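Local coordinates for A1 protein (Enterobacteria phage Qbeta, PDB 3RLK) that is a minor coat-associated protein made by read-through of the coat protein stop codon, its read-through domain probably needed for infection of the bacterial host, at residues A[24-30]-A[61-67]; A[151-155]-A[185-191]. All coordinates share one frame; numbering follows the deposited sequence.

From the N terminus, the chain enters contact 1 with residues 24-30, runs through strands 34-38, 40-42 and 52-58, and comes back with residues 61-67 to close a loop of 30 residues. Contact 2 opens much later, at residues 151-155, and closes after 29 residues when 185-191 returns near the C terminus. The two loops therefore follow one another and neither nest nor cross. In space they meet: Tyr28 and Phe63 of contact 1 pack against strand 183-188, with Tyr28 OH 3.1 Å from Val188 N in a probable hydrogen bond. The two-stranded ribbon is thus joined to the three-stranded sheet formed by 96-98, 154-159 and 183-188.

Contact 1 (A[24-30]-A[61-67]); sequences GTGKYTC and REFDVAL
Tyr28 and Phe63 lie side by side on one face of a short antiparallel ribbon, Phe63 CD2 meeting the edge of the tyrosine ring at CD1 (4.0 Å). Leu67 flanks Tyr28 as well: its CB touches Tyr28 CD2 at 3.8 Å, while CD1 sits over a ring face. With CG anti to the backbone N (chi1 176°), the tyrosine ring extends between these neighbours toward strand 183-188. Cys30 comes obliquely to the phenylalanine ring, CB 3.6 Å from Phe63 CE2, and its sulfur makes a sulfur-aromatic contact. Ala185 and Ile138 also touch Phe63.

Behind the rings, Tyr28 and Phe63 form a hydrogen-bonded pair: Phe63 N donates to Tyr28 O at 2.8 Å from above the carbonyl plane, and Tyr28 N donates to Phe63 O. Cys30 N then binds Arg61 O at 3.0 Å. Each end of the ribbon has a bridging water, one between Lys27 O and Leu67 N, the other between Cys30 O and Arg61 N. On the other face Thr29 OG1 packs on Glu62 CG. The Lys27 chain crosses Glu62 at about a right angle and bends at chi2 and chi4, bringing NZ into a salt bridge 2.7 Å from Asp64 OD1, met from above the carboxylate plane. Asp64 centres an inverse gamma turn.

The ribbon is therefore two-sided: its aromatic face is applied to strand 183-188, whereas the face of Thr29 and Glu62 is polar, with the Lys27-Asp64 salt bridge beside it at an exposed edge.

Contact 2 (A[151-155]-A[185-191]); sequences HADGV and AVIVVPR
Val155 and Ile187 are joined by a reciprocal pair of backbone hydrogen bonds, Val155 N to Ile187 O and Ile187 N to Val155 O, each 2.8 Å long and nearly straight (168° and 166° at the hydrogen). They mark a hydrogen-bonded antiparallel pair. One step along, Gly154 faces Val188 as a non-hydrogen-bonded pair, and Gly154 CA lies 3.3 Å from Ile187 O in a CA-H...O contact. A third bond, Val189 N to Asp153 O at 3.1 Å, continues the ladder just past the strand ends.

Both oxygens of the Asp153 carboxylate have partners. OD1 bonds to the hydroxyl of Tyr85. A water donates to Asp153 OD2 and to Val189 O, 2.7 Å from each. Arg191 crosses Asp153 at about a right angle, its NH1 4.0 Å from Asp153 OD2. That oxygen lies well out of the guanidinium plane; no N-H points at it, and any attraction is probably one of charge alone.

Apolar contacts lie around this polar framework. Val155 CB packs against Ile187 CG1 at 3.9 Å, and Val155 CG2 reaches Val189 CG1. The latter methyl stands between the backbone N and carbonyl carbon of its own residue (chi1 60°), a setting that turns it toward both Val155 and Asp153 O. Toward the loop, Val188 presents both methyls to Ala152 O, CG1 being the nearer at 3.5 Å.

Within the antiparallel sheet, strand 154-159 is central, between 96-98 and 183-188; Ala185 continues the pairing with Val157. Ile187 and Pro190 rest on Leu71 of strand 71-72, and Val189 on Leu83, while the ribbon of strands 28-29 and 62-63 lies against strand 183-188.

Contact 1 (A[24-30]-A[61-67])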
# COMPACT_ATOMS: atom_id res chain seq x y z
N GLY A 24 -4.42 -2.80 17.06
CA GLY A 24 -3.45 -1.72 17.18
C GLY A 24 -3.48 -1.24 18.62
O GLY A 24 -4.50 -1.35 19.31
N THR A 25 -2.35 -0.69 19.05
CA THR A 25 -2.22 -0.10 20.37
C THR A 25 -2.14 1.41 20.39
O THR A 25 -1.88 2.01 21.45
CB THR A 25 -0.96 -0.56 21.06
OG1 THR A 25 0.19 -0.15 20.30
CG2 THR A 25 -0.99 -2.09 21.28
N GLY A 26 -2.33 2.05 19.23
CA GLY A 26 -2.26 3.54 19.17
C GLY A 26 -2.79 4.07 17.85
O GLY A 26 -3.49 3.37 17.11
N LYS A 27 -2.43 5.30 17.54
CA LYS A 27 -2.86 5.91 16.23
C LYS A 27 -1.56 6.46 15.57
O LYS A 27 -0.53 6.72 16.24
CB LYS A 27 -3.79 7.11 16.45
CG LYS A 27 -5.02 6.89 17.36
CD LYS A 27 -6.29 7.04 16.53
CE LYS A 27 -7.59 6.61 17.25
NZ LYS A 27 -7.88 5.12 17.13
N TYR A 28 -1.62 6.65 14.28
CA TYR A 28 -0.45 7.16 13.52
C TYR A 28 -1.00 7.93 12.31
O TYR A 28 -1.71 7.37 11.44
CB TYR A 28 0.36 5.96 13.06
CG TYR A 28 1.54 6.31 12.18
CD1 TYR A 28 1.52 6.07 10.78
CD2 TYR A 28 2.70 6.84 12.73
CE1 TYR A 28 2.57 6.33 9.97
CE2 TYR A 28 3.82 7.12 11.90
CZ TYR A 28 3.78 6.85 10.54
OH TYR A 28 4.90 7.19 9.81
N THR A 29 -0.64 9.21 12.22
CA THR A 29 -1.04 10.05 11.08
C THR A 29 -0.27 9.66 9.83
O THR A 29 0.98 9.54 9.88
CB THR A 29 -0.69 11.52 11.35
OG1 THR A 29 -1.34 11.98 12.56
CG2 THR A 29 -1.15 12.36 10.22
N CYS A 30 -0.99 9.40 8.74
CA CYS A 30 -0.37 9.10 7.46
C CYS A 30 0.62 10.22 7.13
O CYS A 30 0.26 11.41 7.13
CB CYS A 30 -1.42 9.03 6.36
SG CYS A 30 -0.70 8.48 4.84
N ARG A 61 -5.04 12.44 8.13
CA ARG A 61 -5.91 11.49 8.87
C ARG A 61 -5.00 10.51 9.59
O ARG A 61 -3.87 10.31 9.16
CB ARG A 61 -6.80 10.71 7.87
CG ARG A 61 -8.03 11.53 7.39
CD ARG A 61 -8.72 10.97 6.19
NE ARG A 61 -9.78 11.90 5.77
CZ ARG A 61 -10.92 11.54 5.16
NH1 ARG A 61 -11.16 10.25 4.87
NH2 ARG A 61 -11.85 12.48 4.88
N GLU A 62 -5.54 9.84 10.61
CA GLU A 62 -4.80 8.79 11.39
C GLU A 62 -5.28 7.35 11.10
O GLU A 62 -6.47 7.08 11.10
CB GLU A 62 -5.01 9.06 12.88
CG GLU A 62 -4.28 10.27 13.37
CD GLU A 62 -4.69 10.60 14.85
OE1 GLU A 62 -5.88 10.38 15.24
OE2 GLU A 62 -3.80 11.08 15.62
N PHE A 63 -4.33 6.42 10.89
CA PHE A 63 -4.57 4.97 11.03
C PHE A 63 -4.72 4.58 12.51
O PHE A 63 -4.19 5.25 13.42
CB PHE A 63 -3.38 4.18 10.46
CG PHE A 63 -3.02 4.55 9.05
CD1 PHE A 63 -3.83 4.14 7.96
CD2 PHE A 63 -1.87 5.26 8.76
CE1 PHE A 63 -3.46 4.42 6.61
CE2 PHE A 63 -1.50 5.57 7.45
CZ PHE A 63 -2.26 5.18 6.37
N ASP A 64 -5.48 3.50 12.74
CA ASP A 64 -5.74 3.03 14.10
C ASP A 64 -4.72 1.95 14.44
O ASP A 64 -5.09 0.84 14.85
CB ASP A 64 -7.15 2.45 14.16
CG ASP A 64 -8.23 3.52 14.02
OD1 ASP A 64 -8.01 4.68 14.47
OD2 ASP A 64 -9.33 3.18 13.51
N VAL A 65 -3.46 2.24 14.16
CA VAL A 65 -2.33 1.44 14.72
C VAL A 65 -1.30 2.43 15.17
O VAL A 65 -1.26 3.55 14.56
CB VAL A 65 -1.65 0.49 13.69
CG1 VAL A 65 -2.49 -0.65 13.39
CG2 VAL A 65 -1.21 1.24 12.37
N ALA A 66 -0.46 2.06 16.18
CA ALA A 66 0.76 2.85 16.53
C ALA A 66 1.84 2.47 15.53
O ALA A 66 1.90 1.33 15.06
CB ALA A 66 1.27 2.60 17.97
N LEU A 67 2.73 3.41 15.22
CA LEU A 67 3.88 3.01 14.41
C LEU A 67 4.55 1.80 15.01
O LEU A 67 4.87 0.86 14.24
CB LEU A 67 4.92 4.13 14.32
CG LEU A 67 6.18 3.81 13.54
CD1 LEU A 67 5.88 3.55 12.06
CD2 LEU A 67 7.01 5.10 13.67
O HOH W 1 2.44 5.98 16.25
O HOH W 2 -2.71 12.00 6.66

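Contact 2 (A[151-155]-A[185-191])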
# COMPACT_ATOMS: atom_id res chain seq x y z
N HIS A 151 14.78 9.33 -0.60
CA HIS A 151 14.83 9.63 0.86
C HIS A 151 13.51 9.73 1.63
O HIS A 151 13.54 10.11 2.82
CB HIS A 151 15.70 10.86 1.20
CG HIS A 151 17.19 10.57 1.15
ND1 HIS A 151 18.12 11.51 0.76
CD2 HIS A 151 17.89 9.41 1.37
CE1 HIS A 151 19.33 10.96 0.79
NE2 HIS A 151 19.22 9.69 1.13
N ALA A 152 12.38 9.43 0.99
CA ALA A 152 11.10 9.47 1.74
C ALA A 152 11.01 8.31 2.76
O ALA A 152 10.33 8.43 3.81
CB ALA A 152 9.87 9.36 0.81
N ASP A 153 11.71 7.24 2.43
CA ASP A 153 11.72 6.00 3.22
C ASP A 153 10.28 5.51 3.55
O ASP A 153 9.98 5.02 4.67
CB ASP A 153 12.45 6.22 4.53
CG ASP A 153 13.91 6.54 4.34
OD1 ASP A 153 14.44 6.24 3.24
OD2 ASP A 153 14.45 7.08 5.32
N GLY A 154 9.39 5.67 2.57
CA GLY A 154 7.98 5.28 2.74
C GLY A 154 7.80 3.80 2.56
O GLY A 154 8.43 3.19 1.66
N VAL A 155 6.97 3.19 3.41
CA VAL A 155 6.60 1.79 3.28
C VAL A 155 5.06 1.62 3.38
O VAL A 155 4.38 2.21 4.26
CB VAL A 155 7.29 1.01 4.44
CG1 VAL A 155 7.01 -0.48 4.38
CG2 VAL A 155 8.75 1.25 4.39
N ALA A 185 -1.44 0.20 6.77
CA ALA A 185 -0.93 1.57 6.98
C ALA A 185 0.18 1.92 6.00
O ALA A 185 0.76 1.03 5.35
CB ALA A 185 -0.44 1.77 8.42
N VAL A 186 0.45 3.23 5.85
CA VAL A 186 1.61 3.68 5.07
C VAL A 186 2.43 4.40 6.12
O VAL A 186 1.90 5.28 6.90
CB VAL A 186 1.25 4.72 3.91
CG1 VAL A 186 2.55 5.36 3.35
CG2 VAL A 186 0.50 4.06 2.77
N ILE A 187 3.72 4.05 6.20
CA ILE A 187 4.59 4.65 7.23
C ILE A 187 5.85 5.23 6.61
O ILE A 187 6.20 4.89 5.47
CB ILE A 187 5.00 3.61 8.38
CG1 ILE A 187 5.83 2.49 7.73
CG2 ILE A 187 3.74 2.95 8.97
CD1 ILE A 187 6.44 1.47 8.78
N VAL A 188 6.54 6.04 7.42
CA VAL A 188 7.96 6.31 7.21
C VAL A 188 8.79 5.40 8.18
O VAL A 188 8.69 5.52 9.40
CB VAL A 188 8.30 7.81 7.34
CG1 VAL A 188 9.83 8.00 7.28
CG2 VAL A 188 7.67 8.67 6.16
N VAL A 189 9.52 4.41 7.64
CA VAL A 189 10.25 3.51 8.55
C VAL A 189 11.43 4.25 9.23
O VAL A 189 12.29 4.80 8.54
CB VAL A 189 10.67 2.19 7.87
CG1 VAL A 189 11.58 2.45 6.68
CG2 VAL A 189 11.30 1.20 8.87
N PRO A 190 11.48 4.25 10.57
CA PRO A 190 12.65 4.90 11.27
C PRO A 190 13.99 4.27 10.96
O PRO A 190 14.11 3.04 10.85
CB PRO A 190 12.37 4.69 12.75
CG PRO A 190 10.88 4.34 12.80
CD PRO A 190 10.59 3.57 11.52
N ARG A 191 15.00 5.12 10.85
CA ARG A 191 16.39 4.62 10.85
C ARG A 191 16.78 3.94 12.13
O ARG A 191 16.25 4.26 13.18
CB ARG A 191 17.35 5.77 10.62
CG ARG A 191 17.32 6.18 9.17
CD ARG A 191 17.96 7.58 8.93
NE ARG A 191 17.20 8.67 9.55
CZ ARG A 191 16.60 9.63 8.82
NH1 ARG A 191 16.71 9.61 7.51
NH2 ARG A 191 15.95 10.60 9.41
O HOH W 3 13.44 7.12 7.78